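Local atomic coordinates of carboxylase (Deinococcus radiodurans, PDB entry 5H80), a protein that probably carries out, as the biotin carboxylase domain of a single-chain bacterial carboxylase, the ATP-dependent carboxylation of biotin. Residues A[107-112]-A[129-134]; A[114-119]-A[318-323]; A[392-397]-A[406-411]. All coordinates share one frame; numbering follows the deposited sequence.

Following the chain from its N terminus, contact 1 closes a short loop: strand 106-108 runs out, helix 118-126 returns, and strand 130-131 lies down in parallel beside the first strand. Segment 114-119 of contact 2 belongs to that loop, but its partner, 318-323, comes almost two hundred residues later, so contacts 1 and 2 cross. Their centres are about 7 Å apart and they touch, joining the N-terminal parallel sheet to the loop that follows strand 312-318 of the ATP-binding region. Contact 3 follows in series, its centre about 28 Å from both others. There 392-397 and 406-411 close a small loop containing strand 402-406, in the C-terminal region.

Contact 1 (A[107-112]-A[129-134])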
# COMPACT_ATOMS: atom_id res chain seq x y z
N VAL A 107 -0.60 -26.31 -9.46
CA VAL A 107 -1.72 -26.28 -8.54
C VAL A 107 -1.27 -25.48 -7.28
O VAL A 107 -0.40 -25.93 -6.51
CB VAL A 107 -2.27 -27.68 -8.06
CG1 VAL A 107 -3.42 -27.52 -7.11
CG2 VAL A 107 -2.83 -28.41 -9.27
N HIS A 108 -1.88 -24.29 -7.12
CA HIS A 108 -1.77 -23.52 -5.85
C HIS A 108 -2.96 -23.84 -4.88
O HIS A 108 -4.15 -23.50 -5.06
CB HIS A 108 -1.65 -21.99 -6.07
CG HIS A 108 -0.90 -21.31 -4.93
ND1 HIS A 108 -1.17 -21.63 -3.65
CD2 HIS A 108 -0.02 -20.27 -4.88
CE1 HIS A 108 -0.38 -20.93 -2.83
NE2 HIS A 108 0.28 -20.05 -3.56
N PRO A 109 -2.62 -24.57 -3.80
CA PRO A 109 -3.65 -24.92 -2.84
C PRO A 109 -4.08 -23.85 -1.79
O PRO A 109 -5.01 -24.06 -0.99
CB PRO A 109 -2.97 -26.09 -2.14
CG PRO A 109 -1.60 -25.68 -2.04
CD PRO A 109 -1.29 -24.95 -3.30
N GLY A 110 -3.53 -22.64 -1.93
CA GLY A 110 -3.63 -21.61 -0.88
C GLY A 110 -3.38 -22.03 0.54
O GLY A 110 -2.34 -22.52 0.84
N TYR A 111 -4.28 -21.67 1.46
CA TYR A 111 -4.16 -22.19 2.82
C TYR A 111 -5.53 -22.70 3.18
O TYR A 111 -6.60 -22.28 2.60
CB TYR A 111 -3.59 -21.16 3.84
CG TYR A 111 -3.92 -19.67 3.54
CD1 TYR A 111 -5.15 -19.19 3.71
CD2 TYR A 111 -2.95 -18.81 3.14
CE1 TYR A 111 -5.44 -17.84 3.45
CE2 TYR A 111 -3.20 -17.48 2.90
CZ TYR A 111 -4.47 -17.03 3.05
OH TYR A 111 -4.68 -15.72 2.72
N GLY A 112 -5.51 -23.65 4.11
CA GLY A 112 -6.68 -24.43 4.39
C GLY A 112 -6.88 -25.43 3.29
O GLY A 112 -5.95 -25.65 2.38
N LEU A 129 1.40 -32.23 -12.67
CA LEU A 129 1.07 -30.89 -12.13
C LEU A 129 2.08 -30.55 -11.04
O LEU A 129 2.33 -31.36 -10.14
CB LEU A 129 -0.29 -30.87 -11.47
CG LEU A 129 -1.48 -31.23 -12.35
CD1 LEU A 129 -2.88 -31.25 -11.79
CD2 LEU A 129 -1.44 -30.29 -13.56
N VAL A 130 2.63 -29.34 -11.06
CA VAL A 130 3.47 -28.94 -9.91
C VAL A 130 2.62 -28.33 -8.77
O VAL A 130 2.00 -27.32 -8.91
CB VAL A 130 4.61 -27.97 -10.34
CG1 VAL A 130 5.25 -27.35 -9.08
CG2 VAL A 130 5.58 -28.68 -11.29
N PHE A 131 2.60 -28.98 -7.61
CA PHE A 131 2.04 -28.47 -6.38
C PHE A 131 2.88 -27.33 -5.83
O PHE A 131 4.13 -27.49 -5.61
CB PHE A 131 2.08 -29.65 -5.37
CG PHE A 131 1.34 -29.39 -4.11
CD1 PHE A 131 -0.05 -29.48 -3.99
CD2 PHE A 131 2.06 -28.94 -2.99
CE1 PHE A 131 -0.72 -29.24 -2.81
CE2 PHE A 131 1.42 -28.74 -1.81
CZ PHE A 131 0.03 -28.90 -1.67
N VAL A 132 2.19 -26.20 -5.57
CA VAL A 132 2.84 -24.99 -5.03
C VAL A 132 2.99 -25.16 -3.52
O VAL A 132 2.09 -24.75 -2.81
CB VAL A 132 2.21 -23.71 -5.41
CG1 VAL A 132 3.05 -22.53 -4.84
CG2 VAL A 132 1.86 -23.56 -6.89
N GLY A 133 4.11 -25.79 -3.11
CA GLY A 133 4.38 -26.20 -1.74
C GLY A 133 5.62 -27.12 -1.66
O GLY A 133 6.13 -27.51 -2.72
N PRO A 134 6.09 -27.45 -0.44
CA PRO A 134 7.22 -28.35 -0.24
C PRO A 134 6.80 -29.75 -0.69
O PRO A 134 5.59 -29.95 -1.07
CB PRO A 134 7.52 -28.24 1.24
CG PRO A 134 6.27 -27.94 1.83
CD PRO A 134 5.49 -27.08 0.84
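Val107 and Phe131 pair as neighbours in parallel strands, and two backbone hydrogen bonds join the segments here. Val107 N donates to Val130 O at 2.8 Å, and Val132 N donates to Val107 O at 2.8 Å. Both are nearly straight at the hydrogen.

Apolar contacts flank this bridge. Val107 CG2 meets Leu129 CD1 at 3.8 Å, while the Pro109 ring crosses Phe131 at about a right angle, its CG 3.6 Å from Phe131 CZ. Val107 and Phe131, both on the sheet face that helix 118-126 covers, are apolar as a buried face requires.

The third interaction is CH-pi. Val132 CG1, anti to its own backbone nitrogen (chi1 -176°), lies over one face of the His108 ring, 4.0 Å from the centroid and offset toward the rim. The ring's rotation is fixed by its nitrogens: ND1 accepts from Gly110 N at 3.1 Å, and NE2 bonds to Gln340 OE1. A leucine in place of His108 would probably leave Gly110 N and Gln340 without these mates and Val132 without its flat partner.

Helix 118-126, the crossover of this beta-alpha-beta unit, packs on Val107 and Phe131 through Phe120, whereas helix 336-344 covers His108 and Val132.

Contact 2 (A[114-119]-A[318-323])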
# COMPACT_ATOMS: atom_id res chain seq x y z
N LEU A 114 -6.75 -28.17 0.97
CA LEU A 114 -5.83 -29.30 0.70
C LEU A 114 -4.37 -28.88 0.76
O LEU A 114 -3.48 -29.62 0.37
CB LEU A 114 -6.19 -29.87 -0.70
CG LEU A 114 -7.61 -30.43 -0.82
CD1 LEU A 114 -7.90 -30.93 -2.22
CD2 LEU A 114 -7.92 -31.51 0.21
N SER A 115 -4.08 -27.68 1.31
CA SER A 115 -2.69 -27.26 1.40
C SER A 115 -1.72 -28.07 2.26
O SER A 115 -0.54 -27.93 2.08
CB SER A 115 -2.53 -25.81 1.85
OG SER A 115 -3.22 -25.55 3.06
N GLU A 116 -2.21 -28.91 3.17
CA GLU A 116 -1.36 -29.69 3.97
C GLU A 116 -1.54 -31.14 3.70
O GLU A 116 -0.91 -31.91 4.33
CB GLU A 116 -1.71 -29.39 5.46
CG GLU A 116 -1.35 -27.94 5.83
CD GLU A 116 -1.42 -27.70 7.33
OE1 GLU A 116 -1.70 -28.65 8.14
OE2 GLU A 116 -1.16 -26.54 7.73
N ASN A 117 -2.31 -31.45 2.64
CA ASN A 117 -2.60 -32.85 2.28
C ASN A 117 -1.56 -33.48 1.35
O ASN A 117 -1.51 -33.23 0.11
CB ASN A 117 -3.94 -32.88 1.68
CG ASN A 117 -4.50 -34.26 1.58
OD1 ASN A 117 -3.96 -35.10 0.90
ND2 ASN A 117 -5.52 -34.53 2.37
N ALA A 118 -0.71 -34.31 1.93
CA ALA A 118 0.39 -34.88 1.20
C ALA A 118 -0.05 -35.83 0.00
O ALA A 118 0.60 -35.96 -1.04
CB ALA A 118 1.27 -35.62 2.14
N ASP A 119 -1.11 -36.57 0.23
CA ASP A 119 -1.63 -37.45 -0.84
C ASP A 119 -2.04 -36.64 -2.07
O ASP A 119 -1.81 -37.04 -3.22
CB ASP A 119 -2.91 -38.14 -0.38
CG ASP A 119 -2.66 -39.41 0.40
OD1 ASP A 119 -1.52 -39.89 0.43
OD2 ASP A 119 -3.66 -39.91 0.96
N ASN A 318 3.87 -24.83 9.80
CA ASN A 318 2.82 -24.76 8.79
C ASN A 318 3.48 -24.70 7.43
O ASN A 318 4.03 -23.62 7.03
CB ASN A 318 1.90 -23.54 8.99
CG ASN A 318 1.39 -23.40 10.40
OD1 ASN A 318 1.56 -22.36 11.07
ND2 ASN A 318 0.75 -24.37 10.85
N PRO A 319 3.41 -25.79 6.68
CA PRO A 319 4.22 -25.91 5.48
C PRO A 319 3.53 -25.28 4.24
O PRO A 319 3.33 -25.99 3.20
CB PRO A 319 4.35 -27.44 5.33
CG PRO A 319 3.04 -27.94 5.80
CD PRO A 319 2.60 -27.01 6.94
N ARG A 320 3.16 -24.01 4.34
CA ARG A 320 2.29 -23.35 3.36
C ARG A 320 2.37 -21.87 3.57
O ARG A 320 2.89 -21.48 4.59
CB ARG A 320 0.85 -23.82 3.55
CG ARG A 320 0.42 -23.94 5.01
CD ARG A 320 -1.05 -24.04 5.17
NE ARG A 320 -1.45 -24.07 6.60
CZ ARG A 320 -1.70 -22.97 7.33
NH1 ARG A 320 -1.63 -21.70 6.78
NH2 ARG A 320 -2.08 -23.08 8.59
N LEU A 321 1.74 -21.13 2.64
CA LEU A 321 1.34 -19.74 2.83
C LEU A 321 0.45 -19.63 4.04
O LEU A 321 -0.31 -20.55 4.39
CB LEU A 321 0.63 -19.17 1.62
CG LEU A 321 0.30 -17.66 1.51
CD1 LEU A 321 1.58 -16.85 1.38
CD2 LEU A 321 -0.59 -17.46 0.33
N GLN A 322 0.55 -18.52 4.77
CA GLN A 322 -0.48 -18.21 5.78
C GLN A 322 -1.27 -16.92 5.58
O GLN A 322 -0.77 -15.98 4.87
CB GLN A 322 0.19 -18.03 7.13
CG GLN A 322 0.59 -19.30 7.89
CD GLN A 322 1.39 -19.01 9.10
OE1 GLN A 322 2.07 -17.97 9.22
NE2 GLN A 322 1.25 -19.89 10.09
N VAL A 323 -2.39 -16.84 6.29
CA VAL A 323 -3.30 -15.74 6.17
C VAL A 323 -2.54 -14.41 6.46
O VAL A 323 -2.81 -13.37 5.71
CB VAL A 323 -4.47 -15.83 7.21
CG1 VAL A 323 -5.31 -14.58 7.22
CG2 VAL A 323 -5.43 -16.95 6.79
O HOH W 1 1.69 -26.53 1.04
O HOH W 2 -2.90 -25.53 9.50
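Glu116 and Arg320 form a salt bridge across the contact, with Arg320 NE donating to Glu116 OE2 at 2.7 Å and 162° at the hydrogen. The oxygen lies close to the guanidinium plane and receives the donor on its anti side. The carboxylate and guanidinium planes are only 20° apart, so the two flat groups meet almost edge to edge. Water 2 completes a small ring: it donates to Glu116 OE2 and accepts from Arg320 NH2, 2.7 Å from the latter. OE2 is thus gripped by two donors. Arg320 NH1 turns to its own chain and reaches Leu321 O at 3.0 Å, so that all three guanidinium nitrogens are engaged and the group is held against rotation.

The backbones meet through water 1, which donates to Ser115 O and to Pro319 O, 2.8 Å from each.

Packing is modest around this polar core. Arg320 begins with CG wedged between its backbone nitrogen and carbonyl carbon (chi1 41°), and the chain then runs extended to NE, bringing CD to 3.4 Å from Ser115 OG. That hydroxyl is spoken for by Gly112 O, and a small serine suits a site with an arginine chain so close. Pro319 CD lies 3.9 Å from Glu116 OE2; the proline is the centre of an inverse gamma turn, and its ring crosses the glutamate chain at about a right angle. Tyr111 touches the arginine as well.

On the other segment, Leu114 to Asn117 make a type I turn leading into helix 118-126, whose N-cap is Asn117, bonded through OD1 to Phe120 N. The run Asn-Pro-Arg-Leu-Gln-Val at 318-323 resembles the signature of biotin carboxylases and related ATP-grasp enzymes, consistent with a contact at the border of the active site between the N-terminal and ATP-binding regions.

Contact 3 (A[392-397]-A[406-411]); sequences QTFTPP and TFVTTG
Phe394 lays one face of its ring on Val408, whose CG1 stands over the ring centre, 3.6 Å from the centroid and just 5° off the normal: a CH-pi contact of nearly ideal alignment. The two side chains cross at about a right angle. The phenylalanine has CG anti to its backbone nitrogen (chi1 -164°), which carries the ring out of strand 393-395 and across to the other segment. A beta-branched valine suits the opposite place because it can present two carbons to one flat surface: with CG1 over the middle, CB comes to 3.6 Å from Phe394 CZ.

Thr406 approaches the far end of the ring from the opposite direction, its OG1 3.8 Å from Phe394 CZ and oblique to the ring. That oxygen accepts from Val408 N at 3.2 Å, making an ST turn, and is also bonded to Leu422 O. A threonine here can close the turn, consistent with holding Val408 against the ring.

Thr410 has CG2 anti to its backbone nitrogen and OG1 beside it (chi1 -58°), which sends methyl and hydroxyl to different partners. CG2 lies 3.3 Å from Gln392 O, while OG1 turns to two waters that bridge to the backbone of Phe394. Water 4 accepts from Phe394 N at 2.8 Å and is 3.1 Å from Thr410 OG1; water 3 donates to Phe394 O at 3.0 Å and meets the same hydroxyl only weakly. The strand edge is thus linked to the loop by solvent where the backbones stand apart.

Phe448 meets the Phe394 ring edge-to-face, and Phe394 of the second subunit touches Thr395 of this chain. Strand 393-395 pairs antiparallel with strand 449-451, with a classic beta bulge where Gln392 and Thr393 both face Ala451. The loop after strand 402-406, with its ST turn, packs against this two-stranded antiparallel sheet of the biotin carboxylase C-terminal domain, beside the dimer interface.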
# COMPACT_ATOMS: atom_id res chain seq x y z
N GLN A 392 -24.72 -4.93 1.67
CA GLN A 392 -25.35 -3.79 0.99
C GLN A 392 -24.50 -2.60 0.70
O GLN A 392 -24.72 -1.92 -0.32
CB GLN A 392 -26.63 -3.34 1.77
CG GLN A 392 -27.79 -4.29 1.47
CD GLN A 392 -28.80 -4.46 2.58
OE1 GLN A 392 -28.79 -3.76 3.59
NE2 GLN A 392 -29.69 -5.42 2.38
N THR A 393 -23.56 -2.34 1.59
CA THR A 393 -22.61 -1.30 1.47
C THR A 393 -21.31 -1.96 1.95
O THR A 393 -21.28 -2.73 2.95
CB THR A 393 -22.96 -0.09 2.36
OG1 THR A 393 -24.28 0.34 2.04
CG2 THR A 393 -22.01 1.05 2.13
N PHE A 394 -20.29 -1.72 1.17
CA PHE A 394 -18.97 -2.29 1.44
C PHE A 394 -17.91 -1.41 0.81
O PHE A 394 -17.73 -1.45 -0.38
CB PHE A 394 -18.91 -3.74 0.89
CG PHE A 394 -17.76 -4.54 1.43
CD1 PHE A 394 -17.82 -5.15 2.69
CD2 PHE A 394 -16.57 -4.66 0.69
CE1 PHE A 394 -16.76 -5.91 3.17
CE2 PHE A 394 -15.48 -5.39 1.19
CZ PHE A 394 -15.60 -6.03 2.42
N THR A 395 -17.20 -0.61 1.61
CA THR A 395 -16.28 0.42 1.11
C THR A 395 -15.11 0.36 2.11
O THR A 395 -15.15 0.97 3.16
CB THR A 395 -16.90 1.80 1.06
OG1 THR A 395 -18.14 1.71 0.33
CG2 THR A 395 -15.98 2.76 0.37
N PRO A 396 -14.15 -0.49 1.77
CA PRO A 396 -12.99 -0.67 2.69
C PRO A 396 -12.15 0.61 2.74
O PRO A 396 -12.23 1.43 1.84
CB PRO A 396 -12.20 -1.84 2.05
CG PRO A 396 -13.22 -2.55 1.24
CD PRO A 396 -14.10 -1.46 0.66
N PRO A 397 -11.36 0.78 3.82
CA PRO A 397 -10.43 1.87 3.95
C PRO A 397 -9.39 1.87 2.88
O PRO A 397 -9.08 0.84 2.34
CB PRO A 397 -9.77 1.67 5.33
CG PRO A 397 -10.01 0.25 5.63
CD PRO A 397 -11.17 -0.24 4.85
N THR A 406 -9.41 -8.68 0.09
CA THR A 406 -10.80 -9.18 0.21
C THR A 406 -11.17 -9.91 -1.14
O THR A 406 -10.47 -9.91 -2.12
CB THR A 406 -11.77 -8.03 0.60
OG1 THR A 406 -13.13 -8.47 0.93
CG2 THR A 406 -11.81 -6.97 -0.49
N PHE A 407 -12.38 -10.49 -1.05
CA PHE A 407 -13.15 -11.12 -2.09
C PHE A 407 -14.59 -10.54 -2.24
O PHE A 407 -15.31 -10.87 -3.19
CB PHE A 407 -13.19 -12.64 -1.84
CG PHE A 407 -14.04 -12.95 -0.73
CD1 PHE A 407 -15.36 -13.51 -0.95
CD2 PHE A 407 -13.63 -12.80 0.56
CE1 PHE A 407 -16.18 -13.79 0.14
CE2 PHE A 407 -14.42 -13.13 1.61
CZ PHE A 407 -15.70 -13.59 1.44
N VAL A 408 -14.97 -9.67 -1.33
CA VAL A 408 -16.37 -9.15 -1.05
C VAL A 408 -16.60 -7.97 -2.00
O VAL A 408 -15.74 -7.10 -2.22
CB VAL A 408 -16.66 -8.85 0.43
CG1 VAL A 408 -18.09 -8.34 0.60
CG2 VAL A 408 -16.46 -10.11 1.27
N THR A 409 -17.74 -7.99 -2.71
CA THR A 409 -18.21 -6.74 -3.34
C THR A 409 -19.69 -6.55 -2.98
O THR A 409 -20.34 -7.45 -2.39
CB THR A 409 -18.08 -6.71 -4.86
OG1 THR A 409 -18.74 -7.85 -5.42
CG2 THR A 409 -16.61 -6.68 -5.30
N THR A 410 -20.22 -5.38 -3.37
CA THR A 410 -21.61 -5.05 -3.04
C THR A 410 -22.58 -6.08 -3.63
O THR A 410 -22.45 -6.49 -4.81
CB THR A 410 -21.91 -3.60 -3.45
OG1 THR A 410 -20.98 -2.75 -2.78
CG2 THR A 410 -23.30 -3.20 -3.04
N GLY A 411 -23.50 -6.53 -2.79
CA GLY A 411 -24.56 -7.43 -3.16
C GLY A 411 -24.20 -8.87 -2.97
O GLY A 411 -24.96 -9.72 -3.39
O HOH W 3 -17.72 -3.44 -2.59
O HOH W 4 -20.91 -0.17 -1.02